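Local coordinates for protein transketolase (PDB 3M7I) that belongs to the transketolase family of thiamine diphosphate-dependent proteins and binds its cofactor between the two subunits of a dimer, at residues 415-420 and 454-459; 441-446 and 498-503; 449-454 and 611-616. All coordinates share one frame; numbering follows the deposited sequence.

Contact 1: 415-420 and 454-459; sequences ATFFIF and PTHQPI. With TPP (thiamine diphosphate), chain B.
Phe420 and His456 meet as a T-shaped aromatic pair, the phenyl edge directed at the imidazole face with centroids 5.3 Å apart and planes at 83°. The CZ tip does the touching, 3.9 Å from His456 CE1 and displaced toward the rim of the imidazole. Each face of the Phe420 ring is also covered. Ile419 CG2 lies over its centre on one side, and the aminopyrimidine of thiamine diphosphate on the other, where CE2 comes within 3.2 Å of TPP C4'. A flat, uncharged side chain suits this place, because it can take a heterocycle on one face, an aliphatic methyl on the other and still offer a C-H edge to histidine.

With CG1 anti to the backbone N (chi1 -171°), Ile419 extends that branch toward the second segment, where it makes a van der Waals contact with Thr455 O at 3.3 Å. Pro458 closes the far end: its CB is 3.8 Å from Phe418 CD2, and its CG also lies against Ile419. One water provides a polar link, accepting from Ile419 N at 3.0 Å and donating weakly to His456 O.

Behind this shell, His104 of the second subunit stacks on His456, and Arg429 of that subunit hydrogen-bonds to the carbonyls of Pro454 and Gln457. His70 and His259 of the second subunit hydrogen-bond the cofactor. The buried His456 ND1 has no polar partner in the model, so across these segments the imidazole is held by ring packing, and one face of the cofactor's pyrimidine rests on the apolar ring of Phe420.

Contact 2: 441-446 and 498-503; sequences IFTHDS and FVLSRQ. With RP5 (5-O-phosphono-beta-D-ribofuranose), chain E.
Parallel strands 439-443 and 496-499 are neighbours in the sheet of the pyrimidine-binding domain, where Ile441 pairs with Phe498 and Phe442 with Val499, and the loops beyond their C-terminal ends contribute to a phosphate site, as is common in open parallel alpha/beta folds. Phe442 supplies two of the backbone bonds: its N donates to Phe498 O at 2.8 Å, and its O accepts from Leu500 N, also at 2.8 Å. Beyond the strands Asp445 N adds a weak one to Leu500 O. On the sheet face carrying Ile441 and Phe498, Ile441 CD1 packs against the phenyl ring, while CG2 meets Leu500 CD1.

Arg502 crosses the His444 ring, its CB 3.9 Å from the ring centroid and 6° off the normal, a CH-pi contact. With CG anti to the backbone N (chi1 180°) and the chain extended as far as NE, the guanidinium is carried to the phosphate of RP5. O2X is gripped twice, by His444 NE2 at 2.7 Å and by Arg502 NE at 2.7 Å, while Arg502 NH1 reaches O3X at 2.8 Å. Arginine thus suits its place with an aliphatic stem for the imidazole face and two N-H groups for phosphate; histidine donates from both nitrogens, ND1 bonding Thr443 OG1 at 2.7 Å, which limits ring rotation. Asp445 presses CB on Val499 CG1 at 3.4 Å; OD1 accepts from two waters that also bind Gln503, and OD2 forms a salt bridge with Arg475.

Strand 411-417 flanks Ile441 and Phe442 within the sheet. Helix 343-357 packs on Leu500 and brings Arg344 NH1 to hydrogen-bond RP5, and Trp486 of helix 479-491 stacks on Phe498.

Contact 3: 449-454 and 611-616; sequences VGEDGP and SGKDKD. With RP5 (5-O-phosphono-beta-D-ribofuranose), chain E.
The flat carboxylate of Glu451 lies alongside the Gly612-Lys613 backbone, OE2 coming 3.6 Å from Lys613 CG, with a water at each oxygen. Glu451 belongs to a type I beta turn, Gly450 to Gly453, through which the pyrimidine-binding domain meets the C-terminal domain. The water on OE1 accepts from Asp614 N, an amide at the start of helix 614-620, just after the N-cap position at Lys613. The water on OE2 accepts from Lys613 NZ, which stands 4.5 Å from OE2, beyond a salt bridge. A long acidic chain suits this place, since its bend at chi2 (92°) brings both oxygens to the water-bridged edge of the interface.

The turn is closed by Gly453 N to Gly450 O at 3.1 Å. Glycine fits at both turn ends, where phi is positive, and Gly453 CA approaches Ser611 CA to 3.7 Å. On the turn's other flank, Asp452 OD1 forms a salt bridge with Arg95 of the second subunit; RP5 O1 is modelled 2.4 Å from Asp452 OD2, too short for the exact length to be trusted. The small Ser611, whose hydroxyl also bonds Gly103 N of the second subunit, donates OG to Glu451 O at 2.7 Å, from outside the carbonyl plane.

Contacts 1 and 2, with centres about 8 Å apart, join through the sheet: Phe418 N lies 2.8 Å from Thr443 O, a probable hydrogen bond between adjoining strands. Pro454 belongs to both contacts 1 and 3, whose centres are about 12 Å apart, and Gln457 NE2 of contact 1 approaches Gly450 O of contact 3 to 2.9 Å. Around the ligands the roles divide: contact 1 faces the cofactor's pyrimidine, contact 2 the phosphate of RP5, and contact 3 its sugar end. Phe417, touching RP5, packs CE1 3.4 Å from His444 CE1, joining the cofactor and phosphate regions. The second subunit touches contacts 1 and 3, completing a site built at the dimer interface.

Contact 1: 415-420 and 454-459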
loop_
_atom_site.group_PDB
_atom_site.type_symbol
_atom_site.label_atom_id
_atom_site.label_comp_id
_atom_site.label_asym_id
_atom_site.label_seq_id
_atom_site.Cartn_x
_atom_site.Cartn_y
_atom_site.Cartn_z
ATOM N N ALA A 415 12.249 -8.090 1.556
ATOM C CA ALA A 415 12.629 -7.376 2.776
ATOM C C ALA A 415 12.499 -5.877 2.713
ATOM O O ALA A 415 12.880 -5.211 1.730
ATOM C CB ALA A 415 14.108 -7.802 3.197
ATOM N N THR A 416 11.981 -5.343 3.836
ATOM C CA THR A 416 11.917 -3.934 4.139
ATOM C C THR A 416 11.674 -3.736 5.676
ATOM O O THR A 416 11.586 -4.743 6.395
ATOM C CB THR A 416 10.856 -3.192 3.287
ATOM O OG1 THR A 416 10.990 -1.789 3.489
ATOM C CG2 THR A 416 9.416 -3.771 3.532
ATOM N N PHE A 417 11.587 -2.464 6.103
ATOM C CA PHE A 417 11.159 -2.118 7.486
ATOM C C PHE A 417 9.672 -2.486 7.608
ATOM O O PHE A 417 8.872 -2.364 6.668
ATOM C CB PHE A 417 11.305 -0.662 7.842
ATOM C CG PHE A 417 12.713 -0.139 7.876
ATOM C CD1 PHE A 417 13.775 -0.981 8.188
ATOM C CD2 PHE A 417 12.946 1.164 7.627
ATOM C CE1 PHE A 417 15.062 -0.457 8.229
ATOM C CE2 PHE A 417 14.276 1.688 7.666
ATOM C CZ PHE A 417 15.269 0.868 7.997
ATOM N N PHE A 418 9.264 -2.975 8.767
ATOM C CA PHE A 418 7.877 -3.370 8.915
ATOM C C PHE A 418 6.900 -2.244 8.640
ATOM O O PHE A 418 5.792 -2.525 8.109
ATOM C CB PHE A 418 7.689 -3.888 10.370
ATOM C CG PHE A 418 6.376 -4.583 10.683
ATOM C CD1 PHE A 418 5.685 -5.335 9.773
ATOM C CD2 PHE A 418 5.954 -4.618 12.004
ATOM C CE1 PHE A 418 4.544 -6.007 10.110
ATOM C CE2 PHE A 418 4.843 -5.351 12.373
ATOM C CZ PHE A 418 4.153 -6.067 11.429
ATOM N N ILE A 419 7.283 -0.981 8.936
ATOM C CA ILE A 419 6.408 0.117 8.659
ATOM C C ILE A 419 6.120 0.177 7.143
ATOM O O ILE A 419 5.005 0.496 6.740
ATOM C CB ILE A 419 6.894 1.484 9.211
ATOM C CG1 ILE A 419 5.804 2.543 9.058
ATOM C CG2 ILE A 419 8.211 1.891 8.547
ATOM C CD1 ILE A 419 4.446 2.227 9.549
ATOM N N PHE A 420 7.112 -0.118 6.321
ATOM C CA PHE A 420 6.904 -0.055 4.878
ATOM C C PHE A 420 6.371 -1.362 4.268
ATOM O O PHE A 420 6.217 -1.437 3.045
ATOM C CB PHE A 420 8.168 0.487 4.205
ATOM C CG PHE A 420 8.644 1.793 4.792
ATOM C CD1 PHE A 420 7.806 2.813 4.988
ATOM C CD2 PHE A 420 9.973 1.971 5.140
ATOM C CE1 PHE A 420 8.233 4.077 5.577
ATOM C CE2 PHE A 420 10.412 3.188 5.719
ATOM C CZ PHE A 420 9.529 4.217 5.932
ATOM N N PRO A 454 7.837 8.555 14.662
ATOM C CA PRO A 454 6.536 7.860 14.492
ATOM C C PRO A 454 6.264 7.401 13.108
ATOM O O PRO A 454 5.554 6.366 12.916
ATOM C CB PRO A 454 5.503 8.891 14.930
ATOM C CG PRO A 454 6.209 10.176 15.173
ATOM C CD PRO A 454 7.673 9.820 15.374
ATOM N N THR A 455 6.821 8.092 12.087
ATOM C CA THR A 455 6.573 7.610 10.717
ATOM C C THR A 455 7.340 6.337 10.449
ATOM O O THR A 455 7.035 5.622 9.496
ATOM C CB THR A 455 7.014 8.609 9.627
ATOM O OG1 THR A 455 8.407 8.878 9.804
ATOM C CG2 THR A 455 6.233 9.918 9.677
ATOM N N HIS A 456 8.321 6.003 11.300
ATOM C CA HIS A 456 9.079 4.793 11.188
ATOM C C HIS A 456 8.790 3.756 12.291
ATOM O O HIS A 456 9.491 2.763 12.330
ATOM C CB HIS A 456 10.581 5.114 11.166
ATOM C CG HIS A 456 11.055 5.728 9.854
ATOM N ND1 HIS A 456 12.123 5.239 9.121
ATOM C CD2 HIS A 456 10.609 6.809 9.193
ATOM C CE1 HIS A 456 12.277 5.994 8.025
ATOM N NE2 HIS A 456 11.379 6.957 8.059
ATOM N N GLN A 457 7.766 3.949 13.107
ATOM C CA GLN A 457 7.500 3.032 14.202
ATOM C C GLN A 457 6.146 2.368 13.981
ATOM O O GLN A 457 5.135 3.042 14.058
ATOM C CB GLN A 457 7.515 3.817 15.497
ATOM C CG GLN A 457 8.891 4.269 15.925
ATOM C CD GLN A 457 8.876 5.351 17.002
ATOM O OE1 GLN A 457 7.841 5.888 17.339
ATOM N NE2 GLN A 457 10.048 5.701 17.528
ATOM N N PRO A 458 6.144 1.108 13.653
ATOM C CA PRO A 458 4.924 0.332 13.469
ATOM C C PRO A 458 4.076 0.361 14.727
ATOM O O PRO A 458 4.651 0.396 15.870
ATOM C CB PRO A 458 5.449 -1.084 13.300
ATOM C CG PRO A 458 6.824 -0.890 12.782
ATOM C CD PRO A 458 7.334 0.210 13.555
ATOM N N ILE A 459 2.764 0.395 14.530
ATOM C CA ILE A 459 1.775 0.341 15.612
ATOM C C ILE A 459 0.669 -0.637 15.263
ATOM O O ILE A 459 0.317 -1.495 16.035
ATOM C CB ILE A 459 1.110 1.778 15.885
ATOM C CG1 ILE A 459 2.147 2.849 16.269
ATOM C CG2 ILE A 459 -0.003 1.703 16.996
ATOM C CD1 ILE A 459 2.903 2.596 17.602
HETATM N "N1'" TPP B . 11.010 3.043 1.951
HETATM C "C2'" TPP B . 10.244 4.116 2.081
HETATM C CM2 TPP B . 8.881 4.199 1.431
HETATM N "N3'" TPP B . 10.646 5.104 2.873
HETATM C "C4'" TPP B . 11.796 5.080 3.542
HETATM N "N4'" TPP B . 12.093 6.132 4.303
HETATM C "C5'" TPP B . 12.699 3.942 3.361
HETATM C "C6'" TPP B . 12.206 2.956 2.552
HETATM C "C7'" TPP B . 14.026 3.799 4.059
HETATM N N3 TPP B . 14.953 4.799 3.583
HETATM C C2 TPP B . 15.283 5.934 4.195
HETATM S S1 TPP B . 16.336 6.977 3.247
HETATM C C5 TPP B . 16.400 5.707 2.055
HETATM C C4 TPP B . 15.551 4.639 2.388
HETATM C CM4 TPP B . 15.441 3.462 1.454
HETATM C C6 TPP B . 17.192 5.741 0.788
HETATM C C7 TPP B . 17.799 7.066 0.604
HETATM O O7 TPP B . 18.113 7.137 -0.751
HETATM P PA TPP B . 18.196 8.585 -1.311
HETATM O O1A TPP B . 16.854 9.192 -1.514
HETATM O O2A TPP B . 19.018 8.406 -2.547
HETATM O O3A TPP B . 18.852 9.445 -0.121
HETATM P PB TPP B . 20.409 9.840 0.015
HETATM O O1B TPP B . 20.448 10.560 1.319
HETATM O O2B TPP B . 20.803 10.535 -1.291
HETATM O O3B TPP B . 21.147 8.545 0.200
HETATM O O HOH W 1 9.557 -0.226 10.683
#

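Contact 2: 441-446 and 498-503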
loop_
_atom_site.group_PDB
_atom_site.type_symbol
_atom_site.label_atom_id
_atom_site.label_comp_id
_atom_site.label_asym_id
_atom_site.label_seq_id
_atom_site.Cartn_x
_atom_site.Cartn_y
_atom_site.Cartn_z
ATOM N N ILE A 441 10.325 -10.433 5.010
ATOM C CA ILE A 441 11.216 -10.063 6.106
ATOM C C ILE A 441 11.029 -8.574 6.493
ATOM O O ILE A 441 11.288 -7.646 5.746
ATOM C CB ILE A 441 12.711 -10.322 5.684
ATOM C CG1 ILE A 441 12.884 -11.723 5.061
ATOM C CG2 ILE A 441 13.657 -9.981 6.804
ATOM C CD1 ILE A 441 12.444 -12.830 5.945
ATOM N N PHE A 442 10.504 -8.366 7.713
ATOM C CA PHE A 442 10.139 -7.057 8.170
ATOM C C PHE A 442 10.909 -6.736 9.492
ATOM O O PHE A 442 10.519 -7.176 10.604
ATOM C CB PHE A 442 8.622 -6.978 8.478
ATOM C CG PHE A 442 7.724 -7.194 7.287
ATOM C CD1 PHE A 442 8.053 -6.767 6.022
ATOM C CD2 PHE A 442 6.520 -7.878 7.469
ATOM C CE1 PHE A 442 7.159 -6.960 4.961
ATOM C CE2 PHE A 442 5.623 -8.078 6.409
ATOM C CZ PHE A 442 5.986 -7.651 5.145
ATOM N N THR A 443 11.922 -5.920 9.366
ATOM C CA THR A 443 12.717 -5.456 10.519
ATOM C C THR A 443 12.183 -4.193 11.135
ATOM O O THR A 443 11.251 -3.565 10.649
ATOM C CB THR A 443 14.237 -5.387 10.171
ATOM O OG1 THR A 443 14.535 -4.208 9.395
ATOM C CG2 THR A 443 14.690 -6.746 9.486
ATOM N N HIS A 444 12.794 -3.750 12.237
ATOM C CA HIS A 444 12.433 -2.447 12.802
ATOM C C HIS A 444 10.961 -2.454 13.242
ATOM O O HIS A 444 10.163 -1.594 12.922
ATOM C CB HIS A 444 12.795 -1.325 11.823
ATOM C CG HIS A 444 14.270 -1.166 11.634
ATOM N ND1 HIS A 444 15.088 -2.185 11.148
ATOM C CD2 HIS A 444 15.062 -0.077 11.786
ATOM C CE1 HIS A 444 16.333 -1.734 11.099
ATOM N NE2 HIS A 444 16.342 -0.456 11.458
ATOM N N ASP A 445 10.663 -3.416 14.071
ATOM C CA ASP A 445 9.272 -3.801 14.275
ATOM C C ASP A 445 8.446 -2.919 15.220
ATOM O O ASP A 445 7.241 -3.176 15.370
ATOM C CB ASP A 445 9.164 -5.209 14.785
ATOM C CG ASP A 445 9.674 -5.398 16.205
ATOM O OD1 ASP A 445 10.702 -4.799 16.612
ATOM O OD2 ASP A 445 9.050 -6.217 16.948
ATOM N N SER A 446 9.056 -1.968 15.926
ATOM C CA SER A 446 8.298 -1.248 16.943
ATOM C C SER A 446 8.896 0.116 17.299
ATOM O O SER A 446 9.840 0.576 16.657
ATOM C CB SER A 446 8.262 -2.102 18.200
ATOM O OG SER A 446 9.450 -1.938 18.913
ATOM N N PHE A 498 8.216 -12.422 8.867
ATOM C CA PHE A 498 9.078 -12.407 10.014
ATOM C C PHE A 498 9.204 -10.964 10.511
ATOM O O PHE A 498 9.667 -10.066 9.786
ATOM C CB PHE A 498 10.448 -13.031 9.712
ATOM C CG PHE A 498 10.369 -14.449 9.307
ATOM C CD1 PHE A 498 10.544 -15.456 10.238
ATOM C CD2 PHE A 498 9.987 -14.804 8.004
ATOM C CE1 PHE A 498 10.457 -16.799 9.873
ATOM C CE2 PHE A 498 9.919 -16.126 7.632
ATOM C CZ PHE A 498 10.096 -17.138 8.587
ATOM N N VAL A 499 8.816 -10.737 11.754
ATOM C CA VAL A 499 8.724 -9.403 12.307
ATOM C C VAL A 499 9.837 -9.328 13.325
ATOM O O VAL A 499 9.795 -10.005 14.342
ATOM C CB VAL A 499 7.349 -9.148 12.949
ATOM C CG1 VAL A 499 7.306 -7.794 13.674
ATOM C CG2 VAL A 499 6.223 -9.267 11.869
ATOM N N LEU A 500 10.804 -8.497 13.034
ATOM C CA LEU A 500 12.143 -8.543 13.652
ATOM C C LEU A 500 12.579 -7.185 14.252
ATOM O O LEU A 500 12.207 -6.149 13.790
ATOM C CB LEU A 500 13.160 -9.007 12.564
ATOM C CG LEU A 500 12.733 -10.276 11.857
ATOM C CD1 LEU A 500 13.551 -10.467 10.508
ATOM C CD2 LEU A 500 12.866 -11.415 12.829
ATOM N N SER A 501 13.373 -7.215 15.330
ATOM C CA SER A 501 13.765 -6.023 16.014
ATOM C C SER A 501 15.012 -5.344 15.459
ATOM O O SER A 501 15.917 -6.047 14.972
ATOM C CB SER A 501 14.115 -6.301 17.479
ATOM O OG SER A 501 15.268 -7.140 17.596
ATOM N N ARG A 502 15.070 -4.037 15.600
ATOM C CA ARG A 502 16.333 -3.286 15.369
ATOM C C ARG A 502 17.257 -3.516 16.540
ATOM O O ARG A 502 18.450 -3.752 16.361
ATOM C CB ARG A 502 16.038 -1.816 15.233
ATOM C CG ARG A 502 17.271 -0.932 14.998
ATOM C CD ARG A 502 16.917 0.536 15.009
ATOM N NE ARG A 502 17.998 1.362 14.485
ATOM C CZ ARG A 502 18.713 2.230 15.169
ATOM N NH1 ARG A 502 19.705 2.895 14.532
ATOM N NH2 ARG A 502 18.458 2.484 16.448
ATOM N N GLN A 503 16.688 -3.506 17.748
ATOM C CA GLN A 503 17.499 -3.482 18.945
ATOM C C GLN A 503 17.783 -4.886 19.480
ATOM O O GLN A 503 17.050 -5.860 19.244
ATOM C CB GLN A 503 16.829 -2.644 20.046
ATOM C CG GLN A 503 15.659 -3.384 20.769
ATOM C CD GLN A 503 14.262 -3.331 20.079
ATOM O OE1 GLN A 503 13.223 -3.671 20.730
ATOM N NE2 GLN A 503 14.198 -2.884 18.819
HETATM C C1 RP5 E . 16.664 5.279 7.910
HETATM O O4 RP5 E . 16.822 3.992 8.432
HETATM C C2 RP5 E . 18.039 5.705 7.428
HETATM O O2 RP5 E . 18.021 5.634 6.024
HETATM C C3 RP5 E . 19.030 4.817 8.165
HETATM O O3 RP5 E . 20.111 4.343 7.388
HETATM C C4 RP5 E . 18.174 3.646 8.555
HETATM C C5 RP5 E . 18.417 3.300 9.992
HETATM O O5 RP5 E . 19.656 2.605 10.035
HETATM P "P'" RP5 E . 19.686 1.472 11.116
HETATM O O1X RP5 E . 20.102 0.131 10.586
HETATM O O2X RP5 E . 18.184 1.526 11.751
HETATM O O3X RP5 E . 20.803 1.734 12.255
HETATM O O1 RP5 E . 16.268 6.165 8.938
HETATM O O HOH W 2 10.719 -4.331 19.320
HETATM O O HOH W 3 12.690 -2.773 16.571
#

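Contact 3: 449-454 and 611-616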
loop_
_atom_site.group_PDB
_atom_site.type_symbol
_atom_site.label_atom_id
_atom_site.label_comp_id
_atom_site.label_asym_id
_atom_site.label_seq_id
_atom_site.Cartn_x
_atom_site.Cartn_y
_atom_site.Cartn_z
ATOM N N VAL A 449 12.552 1.135 17.520
ATOM C CA VAL A 449 13.283 1.869 16.483
ATOM C C VAL A 449 13.910 3.152 16.991
ATOM O O VAL A 449 15.071 3.452 16.625
ATOM C CB VAL A 449 12.385 2.158 15.312
ATOM C CG1 VAL A 449 13.038 3.192 14.410
ATOM C CG2 VAL A 449 12.078 0.820 14.519
ATOM N N GLY A 450 13.156 3.920 17.791
ATOM C CA GLY A 450 13.741 5.089 18.472
ATOM C C GLY A 450 13.742 6.364 17.671
ATOM O O GLY A 450 12.683 6.906 17.309
ATOM N N GLU A 451 14.924 6.863 17.340
ATOM C CA GLU A 451 15.032 8.219 16.897
ATOM C C GLU A 451 14.352 8.578 15.590
ATOM O O GLU A 451 13.938 9.706 15.421
ATOM C CB GLU A 451 16.536 8.623 16.755
ATOM C CG GLU A 451 17.220 8.767 18.136
ATOM C CD GLU A 451 17.896 7.482 18.653
ATOM O OE1 GLU A 451 17.549 6.343 18.277
ATOM O OE2 GLU A 451 18.863 7.677 19.430
ATOM N N ASP A 452 14.253 7.629 14.689
ATOM C CA ASP A 452 13.602 7.910 13.409
ATOM C C ASP A 452 12.135 8.345 13.554
ATOM O O ASP A 452 11.571 9.028 12.680
ATOM C CB ASP A 452 13.720 6.699 12.481
ATOM C CG ASP A 452 15.038 6.628 11.694
ATOM O OD1 ASP A 452 15.838 7.581 11.677
ATOM O OD2 ASP A 452 15.246 5.570 11.067
ATOM N N GLY A 453 11.517 7.989 14.704
ATOM C CA GLY A 453 10.259 8.604 15.047
ATOM C C GLY A 453 9.023 7.894 14.481
ATOM O O GLY A 453 9.135 6.819 13.882
ATOM N N PRO A 454 7.837 8.555 14.662
ATOM C CA PRO A 454 6.536 7.860 14.492
ATOM C C PRO A 454 6.264 7.401 13.108
ATOM O O PRO A 454 5.554 6.366 12.916
ATOM C CB PRO A 454 5.503 8.891 14.930
ATOM C CG PRO A 454 6.209 10.176 15.173
ATOM C CD PRO A 454 7.673 9.820 15.374
ATOM N N SER A 611 9.776 10.327 18.467
ATOM C CA SER A 611 11.181 10.372 18.136
ATOM C C SER A 611 11.987 10.551 19.404
ATOM O O SER A 611 11.810 11.552 20.085
ATOM C CB SER A 611 11.483 11.552 17.199
ATOM O OG SER A 611 12.865 11.649 16.942
ATOM N N GLY A 612 12.818 9.541 19.691
ATOM C CA GLY A 612 13.731 9.551 20.823
ATOM C C GLY A 612 14.594 8.312 20.928
ATOM O O GLY A 612 14.392 7.284 20.264
ATOM N N LYS A 613 15.545 8.351 21.880
ATOM C CA LYS A 613 16.273 7.155 22.197
ATOM C C LYS A 613 15.330 6.005 22.555
ATOM O O LYS A 613 14.381 6.199 23.337
ATOM C CB LYS A 613 17.277 7.431 23.339
ATOM C CG LYS A 613 18.458 8.317 22.933
ATOM C CD LYS A 613 19.506 8.420 24.081
ATOM C CE LYS A 613 20.352 9.701 23.960
ATOM N NZ LYS A 613 21.152 9.739 22.723
ATOM N N ASP A 614 15.599 4.808 22.039
ATOM C CA ASP A 614 14.745 3.587 22.306
ATOM C C ASP A 614 14.394 3.422 23.767
ATOM O O ASP A 614 13.212 3.246 24.088
ATOM C CB ASP A 614 15.335 2.257 21.775
ATOM C CG ASP A 614 16.765 1.967 22.236
ATOM O OD1 ASP A 614 17.391 2.727 23.036
ATOM O OD2 ASP A 614 17.282 0.939 21.755
ATOM N N LYS A 615 15.367 3.553 24.647
ATOM C CA LYS A 615 15.040 3.391 26.114
ATOM C C LYS A 615 14.116 4.491 26.619
ATOM O O LYS A 615 13.191 4.197 27.384
ATOM C CB LYS A 615 16.321 3.281 26.917
ATOM C CG LYS A 615 16.717 1.839 26.805
ATOM C CD LYS A 615 18.179 1.457 27.096
ATOM C CE LYS A 615 18.402 -0.028 26.683
ATOM N NZ LYS A 615 19.329 -0.787 27.562
ATOM N N ASP A 616 14.283 5.705 26.117
ATOM C CA ASP A 616 13.389 6.835 26.484
ATOM C C ASP A 616 11.958 6.589 25.961
ATOM O O ASP A 616 10.957 6.857 26.634
ATOM C CB ASP A 616 13.923 8.141 25.915
ATOM C CG ASP A 616 15.176 8.627 26.605
ATOM O OD1 ASP A 616 15.513 8.014 27.659
ATOM O OD2 ASP A 616 15.796 9.612 26.084
HETATM C C1 RP5 E . 16.664 5.279 7.910
HETATM O O4 RP5 E . 16.822 3.992 8.432
HETATM C C2 RP5 E . 18.039 5.705 7.428
HETATM O O2 RP5 E . 18.021 5.634 6.024
HETATM C C3 RP5 E . 19.030 4.817 8.165
HETATM O O3 RP5 E . 20.111 4.343 7.388
HETATM C C4 RP5 E . 18.174 3.646 8.555
HETATM C C5 RP5 E . 18.417 3.300 9.992
HETATM O O5 RP5 E . 19.656 2.605 10.035
HETATM P "P'" RP5 E . 19.686 1.472 11.116
HETATM O O1X RP5 E . 20.102 0.131 10.586
HETATM O O2X RP5 E . 18.184 1.526 11.751
HETATM O O3X RP5 E . 20.803 1.734 12.255
HETATM O O1 RP5 E . 16.268 6.165 8.938
HETATM O O HOH W 4 17.625 4.272 19.985
HETATM O O HOH W 5 19.958 10.014 20.385
#